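Local coordinates for amphiphysin (Drosophila melanogaster, PDB 1URU), which probably senses and binds curved membranes in endocytosis through its dimeric, crescent-shaped BAR domain, at residues E37-H42 / D191-L196; N122-Q127 / Y197-L202. One frame throughout, in Å; residues are numbered along the deposited sequence.

Interaction 1: residues E37-H42 / D191-L196; sequences EIFDDH and DELPAL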
loop_
_atom_site.group_PDB
_atom_site.type_symbol
_atom_site.label_atom_id
_atom_site.label_comp_id
_atom_site.label_asym_id
_atom_site.label_seq_id
_atom_site.Cartn_x
_atom_site.Cartn_y
_atom_site.Cartn_z
ATOM N N GLU A 37 36.030 1.394 31.025
ATOM C CA GLU A 37 35.035 0.334 30.893
ATOM C C GLU A 37 33.641 0.952 30.856
ATOM O O GLU A 37 32.784 0.503 30.113
ATOM C CB GLU A 37 35.171 -0.695 32.028
ATOM C CG GLU A 37 36.476 -1.515 31.999
ATOM C CD GLU A 37 36.562 -2.555 33.112
ATOM O OE1 GLU A 37 36.133 -2.273 34.257
ATOM O OE2 GLU A 37 37.054 -3.677 32.848
ATOM N N ILE A 38 33.429 2.008 31.633
ATOM C CA ILE A 38 32.192 2.797 31.552
ATOM C C ILE A 38 32.021 3.388 30.159
ATOM O O ILE A 38 30.919 3.440 29.650
ATOM C CB ILE A 38 32.197 3.940 32.631
ATOM C CG1 ILE A 38 31.776 3.393 33.990
ATOM C CG2 ILE A 38 31.309 5.128 32.245
ATOM C CD1 ILE A 38 32.488 4.045 35.153
ATOM N N PHE A 39 33.108 3.870 29.561
ATOM C CA PHE A 39 33.043 4.510 28.250
ATOM C C PHE A 39 32.615 3.474 27.230
ATOM O O PHE A 39 31.787 3.756 26.375
ATOM C CB PHE A 39 34.411 5.080 27.861
ATOM C CG PHE A 39 34.420 5.817 26.553
ATOM C CD1 PHE A 39 34.302 7.195 26.523
ATOM C CD2 PHE A 39 34.580 5.135 25.355
ATOM C CE1 PHE A 39 34.316 7.882 25.319
ATOM C CE2 PHE A 39 34.596 5.815 24.137
ATOM C CZ PHE A 39 34.455 7.188 24.122
ATOM N N ASP A 40 33.200 2.278 27.330
ATOM C CA ASP A 40 32.901 1.176 26.436
ATOM C C ASP A 40 31.442 0.829 26.478
ATOM O O ASP A 40 30.857 0.560 25.457
ATOM C CB ASP A 40 33.691 -0.061 26.834
ATOM C CG ASP A 40 34.943 -0.232 26.018
ATOM O OD1 ASP A 40 34.915 -1.099 25.104
ATOM O OD2 ASP A 40 35.979 0.450 26.204
ATOM N N ASP A 41 30.868 0.798 27.674
ATOM C CA ASP A 41 29.462 0.480 27.836
ATOM C C ASP A 41 28.613 1.535 27.159
ATOM O O ASP A 41 27.600 1.204 26.550
ATOM C CB ASP A 41 29.080 0.354 29.311
ATOM C CG ASP A 41 29.543 -0.957 29.933
ATOM O OD1 ASP A 41 30.115 -1.803 29.228
ATOM O OD2 ASP A 41 29.406 -1.220 31.143
ATOM N N HIS A 42 29.030 2.794 27.261
ATOM C CA HIS A 42 28.365 3.897 26.563
ATOM C C HIS A 42 28.408 3.718 25.052
ATOM O O HIS A 42 27.460 4.068 24.352
ATOM C CB HIS A 42 29.018 5.231 26.883
ATOM C CG HIS A 42 28.710 5.756 28.246
ATOM N ND1 HIS A 42 27.436 6.083 28.645
ATOM C CD2 HIS A 42 29.518 6.027 29.296
ATOM C CE1 HIS A 42 27.471 6.537 29.887
ATOM N NE2 HIS A 42 28.724 6.512 30.305
ATOM N N ASP A 191 29.946 12.709 29.007
ATOM C CA ASP A 191 28.660 13.384 29.195
ATOM C C ASP A 191 27.768 13.297 27.960
ATOM O O ASP A 191 26.558 13.080 28.070
ATOM C CB ASP A 191 28.868 14.876 29.482
ATOM C CG ASP A 191 29.562 15.156 30.827
ATOM O OD1 ASP A 191 29.639 14.269 31.719
ATOM O OD2 ASP A 191 30.063 16.273 31.053
ATOM N N GLU A 192 28.346 13.476 26.778
ATOM C CA GLU A 192 27.529 13.630 25.587
ATOM C C GLU A 192 26.832 12.322 25.194
ATOM O O GLU A 192 25.683 12.336 24.778
ATOM C CB GLU A 192 28.340 14.204 24.411
ATOM C CG GLU A 192 28.427 15.723 24.418
ATOM C CD GLU A 192 29.409 16.264 23.393
ATOM O OE1 GLU A 192 29.471 15.735 22.254
ATOM O OE2 GLU A 192 30.135 17.222 23.714
ATOM N N LEU A 193 27.543 11.208 25.319
ATOM C CA LEU A 193 27.023 9.912 24.910
ATOM C C LEU A 193 25.801 9.477 25.702
ATOM O O LEU A 193 24.791 9.174 25.101
ATOM C CB LEU A 193 28.115 8.830 24.973
ATOM C CG LEU A 193 29.179 8.932 23.885
ATOM C CD1 LEU A 193 30.412 8.124 24.249
ATOM C CD2 LEU A 193 28.621 8.503 22.516
ATOM N N PRO A 194 25.880 9.387 27.027
ATOM C CA PRO A 194 24.688 9.050 27.828
ATOM C C PRO A 194 23.543 10.045 27.696
ATOM O O PRO A 194 22.399 9.656 27.780
ATOM C CB PRO A 194 25.217 9.052 29.276
ATOM C CG PRO A 194 26.481 9.766 29.223
ATOM C CD PRO A 194 27.071 9.536 27.876
ATOM N N ALA A 195 23.873 11.317 27.558
ATOM C CA ALA A 195 22.906 12.358 27.279
ATOM C C ALA A 195 22.082 11.997 26.060
ATOM O O ALA A 195 20.872 12.087 26.116
ATOM C CB ALA A 195 23.625 13.710 27.066
ATOM N N LEU A 196 22.750 11.582 24.978
ATOM C CA LEU A 196 22.112 11.191 23.712
ATOM C C LEU A 196 21.304 9.919 23.851
ATOM O O LEU A 196 20.240 9.778 23.249
ATOM C CB LEU A 196 23.173 10.988 22.605
ATOM C CG LEU A 196 22.795 10.436 21.199
ATOM C CD1 LEU A 196 21.635 11.185 20.518
ATOM C CD2 LEU A 196 24.014 10.464 20.290
#
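In the three-helix coiled coil of the BAR domain, His42 near the start of helix 35-84 packs against Leu193 and Pro194 of helix 172-239. The two short helical segments run in broadly the same direction, their axes 37° apart and 10.1 Å from each other at closest approach, so contact is left to side chains. The backbones come nearest where the CA atoms of His42 and Leu193 lie 6.4 Å apart. With CG anti to its carbonyl carbon (chi1 -74°), His42 sets its imidazole over Pro194, whose ring is turned across it. Pro194 CD stands 3.9 Å from the centroid of the His42 ring and 27° off the ring normal, which identifies a CH-pi contact made over one face but displaced toward the rim. That proline also kinks its helix, because its N has no hydrogen to give to the turn before. Beside this pair, Leu193 CD1 bridges two residues of the other helix, meeting His42 CB and the ring of Phe39. Phe39 in turn has a cation-pi partner in Arg138 of helix 92-156 and an edge-to-face partner in His190, while Leu193 also touches Met131, so all three helices meet here. Cutting His42 back to an alanine is likely to leave the Pro194 ring without its aromatic partner and to open a gap beside it. The apolar end of the contact is Phe39 CE1 against Leu193 CD1, 4.1 Å apart and oblique to the phenyl ring.

Interaction 2: residues N122-Q127 / Y197-L202; sequences NTYTGQ and YDSRIL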
loop_
_atom_site.group_PDB
_atom_site.type_symbol
_atom_site.label_atom_id
_atom_site.label_comp_id
_atom_site.label_asym_id
_atom_site.label_seq_id
_atom_site.Cartn_x
_atom_site.Cartn_y
_atom_site.Cartn_z
ATOM N N ASN A 122 14.541 11.579 10.484
ATOM C CA ASN A 122 15.746 11.784 9.677
ATOM C C ASN A 122 16.723 12.674 10.426
ATOM O O ASN A 122 17.926 12.490 10.298
ATOM C CB ASN A 122 15.424 12.410 8.302
ATOM C CG ASN A 122 14.759 11.430 7.326
ATOM O OD1 ASN A 122 14.898 10.216 7.422
ATOM N ND2 ASN A 122 14.032 11.977 6.377
ATOM N N THR A 123 16.198 13.609 11.221
ATOM C CA THR A 123 17.024 14.523 12.023
ATOM C C THR A 123 17.679 13.836 13.241
ATOM O O THR A 123 18.850 14.051 13.539
ATOM C CB THR A 123 16.175 15.714 12.481
ATOM O OG1 THR A 123 15.899 16.559 11.366
ATOM C CG2 THR A 123 16.927 16.615 13.410
ATOM N N TYR A 124 16.902 13.020 13.930
ATOM C CA TYR A 124 17.366 12.273 15.077
ATOM C C TYR A 124 18.346 11.229 14.610
ATOM O O TYR A 124 19.372 10.989 15.244
ATOM C CB TYR A 124 16.176 11.622 15.781
ATOM C CG TYR A 124 16.500 10.543 16.788
ATOM C CD1 TYR A 124 16.900 10.860 18.099
ATOM C CD2 TYR A 124 16.377 9.202 16.443
ATOM C CE1 TYR A 124 17.190 9.843 19.028
ATOM C CE2 TYR A 124 16.651 8.196 17.345
ATOM C CZ TYR A 124 17.044 8.504 18.637
ATOM O OH TYR A 124 17.270 7.453 19.507
ATOM N N THR A 125 18.039 10.627 13.476
ATOM C CA THR A 125 18.903 9.605 12.908
ATOM C C THR A 125 20.251 10.153 12.434
ATOM O O THR A 125 21.252 9.427 12.468
ATOM C CB THR A 125 18.183 8.908 11.760
ATOM O OG1 THR A 125 17.043 8.212 12.280
ATOM C CG2 THR A 125 19.028 7.817 11.197
ATOM N N GLY A 126 20.263 11.421 12.002
ATOM C CA GLY A 126 21.426 12.046 11.383
ATOM C C GLY A 126 22.455 12.519 12.388
ATOM O O GLY A 126 23.615 12.777 12.041
ATOM N N GLN A 127 22.058 12.632 13.649
ATOM C CA GLN A 127 23.007 13.059 14.662
ATOM C C GLN A 127 23.969 11.951 15.056
ATOM O O GLN A 127 25.025 12.244 15.604
ATOM C CB GLN A 127 22.304 13.665 15.876
ATOM C CG GLN A 127 21.544 12.695 16.733
ATOM C CD GLN A 127 20.436 13.360 17.529
ATOM O OE1 GLN A 127 20.407 14.571 17.680
ATOM N NE2 GLN A 127 19.519 12.557 18.036
ATOM N N TYR A 197 21.830 8.990 24.627
ATOM C CA TYR A 197 21.145 7.748 24.911
ATOM C C TYR A 197 19.826 7.990 25.628
ATOM O O TYR A 197 18.844 7.304 25.371
ATOM C CB TYR A 197 22.043 6.835 25.756
ATOM C CG TYR A 197 21.532 5.427 25.828
ATOM C CD1 TYR A 197 21.344 4.677 24.660
ATOM C CD2 TYR A 197 21.192 4.849 27.044
ATOM C CE1 TYR A 197 20.836 3.379 24.705
ATOM C CE2 TYR A 197 20.695 3.544 27.104
ATOM C CZ TYR A 197 20.516 2.818 25.926
ATOM O OH TYR A 197 20.022 1.535 25.966
ATOM N N ASP A 198 19.797 8.969 26.519
ATOM C CA ASP A 198 18.584 9.248 27.275
ATOM C C ASP A 198 17.562 9.948 26.406
ATOM O O ASP A 198 16.382 9.649 26.503
ATOM C CB ASP A 198 18.901 10.045 28.533
ATOM C CG ASP A 198 19.708 9.225 29.532
ATOM O OD1 ASP A 198 19.424 7.996 29.626
ATOM O OD2 ASP A 198 20.642 9.701 30.238
ATOM N N SER A 199 18.009 10.832 25.522
ATOM C CA SER A 199 17.133 11.408 24.505
ATOM C C SER A 199 16.270 10.376 23.764
ATOM O O SER A 199 15.182 10.712 23.325
ATOM C CB SER A 199 17.933 12.217 23.486
ATOM O OG SER A 199 18.753 11.377 22.701
ATOM N N ARG A 200 16.729 9.127 23.660
ATOM C CA ARG A 200 15.993 8.073 22.931
ATOM C C ARG A 200 14.516 7.919 23.321
ATOM O O ARG A 200 13.689 7.639 22.463
ATOM C CB ARG A 200 16.723 6.703 23.003
ATOM C CG ARG A 200 16.243 5.742 24.089
ATOM C CD ARG A 200 17.209 4.609 24.467
ATOM N NE ARG A 200 17.664 4.812 25.854
ATOM C CZ ARG A 200 17.395 4.013 26.886
ATOM N NH1 ARG A 200 16.720 2.883 26.735
ATOM N NH2 ARG A 200 17.852 4.339 28.085
ATOM N N ILE A 201 14.196 8.069 24.601
ATOM C CA ILE A 201 12.843 7.835 25.090
ATOM C C ILE A 201 11.964 8.954 24.582
ATOM O O ILE A 201 10.966 8.706 23.921
ATOM C CB ILE A 201 12.778 7.825 26.645
ATOM C CG1 ILE A 201 13.506 6.619 27.244
ATOM C CG2 ILE A 201 11.312 7.812 27.134
ATOM C CD1 ILE A 201 14.037 6.877 28.663
ATOM N N LEU A 202 12.343 10.186 24.902
ATOM C CA LEU A 202 11.580 11.354 24.490
ATOM C C LEU A 202 11.414 11.418 22.966
ATOM O O LEU A 202 10.352 11.791 22.471
ATOM C CB LEU A 202 12.231 12.654 25.001
ATOM C CG LEU A 202 11.541 13.971 24.588
ATOM C CD1 LEU A 202 10.173 14.119 25.250
ATOM C CD2 LEU A 202 12.443 15.180 24.881
#
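Tyr124 reaches from helix 92-156 to Ser199 and Arg200 of helix 172-239 within the three-helix coiled coil of the BAR domain. Its CB points toward the partner helix, and CG lies anti to the backbone N (chi1 166°), a setting that carries the ring across a backbone separation of 9.0 Å between the CA atoms of Tyr124 and Arg200. Farther out, CE1 comes within 4.3 Å of Ser199 OG, which sits at the ring edge near its plane; this is a loose contact. Outside the two segments, Phe203 stacks on the Tyr124 ring and Phe128 meets it edge-to-face. At the tip, OH rests 3.6 Å from Arg200 CB, a van der Waals contact, while its polar partner is Gln49 NE2 of helix 35-84, so this one tyrosine touches both other helices. Past CB the Arg200 chain leaves segment 122-127 behind. It bends at chi3 (114°), bringing NE over the centre of the Tyr197 ring, and NH1 forms a salt bridge with Glu86 of the second subunit. The contact therefore lies beside the dimer interface. Tyr197 O accepts two bonds from Arg200, from opposite faces of its carbonyl plane: one from the backbone N at 3.3 Å, the other from NE at 2.8 Å with an N-H...O angle of 146°.

How the interactions relate
From the N terminus, helix 35-84 supplies 37-42, helix 92-156 supplies 122-127, and helix 172-239 supplies first 191-196 and then 197-202. Interaction 1 closes a loop of 148 residues; interaction 2 opens within that loop and closes beyond it, across 69 residues, so the two cross. The adjoining segments 191-196 and 197-202 make helix 172-239 the common element, tied to the first helix by one contact and to the second by the other. The contact centres are about 15 Å apart, and Leu196 CD1 meets Gln127 NE2 at 3.5 Å, joining them directly. Interaction 2 lies nearer the centre of the chain and, unlike interaction 1, reaches the second subunit.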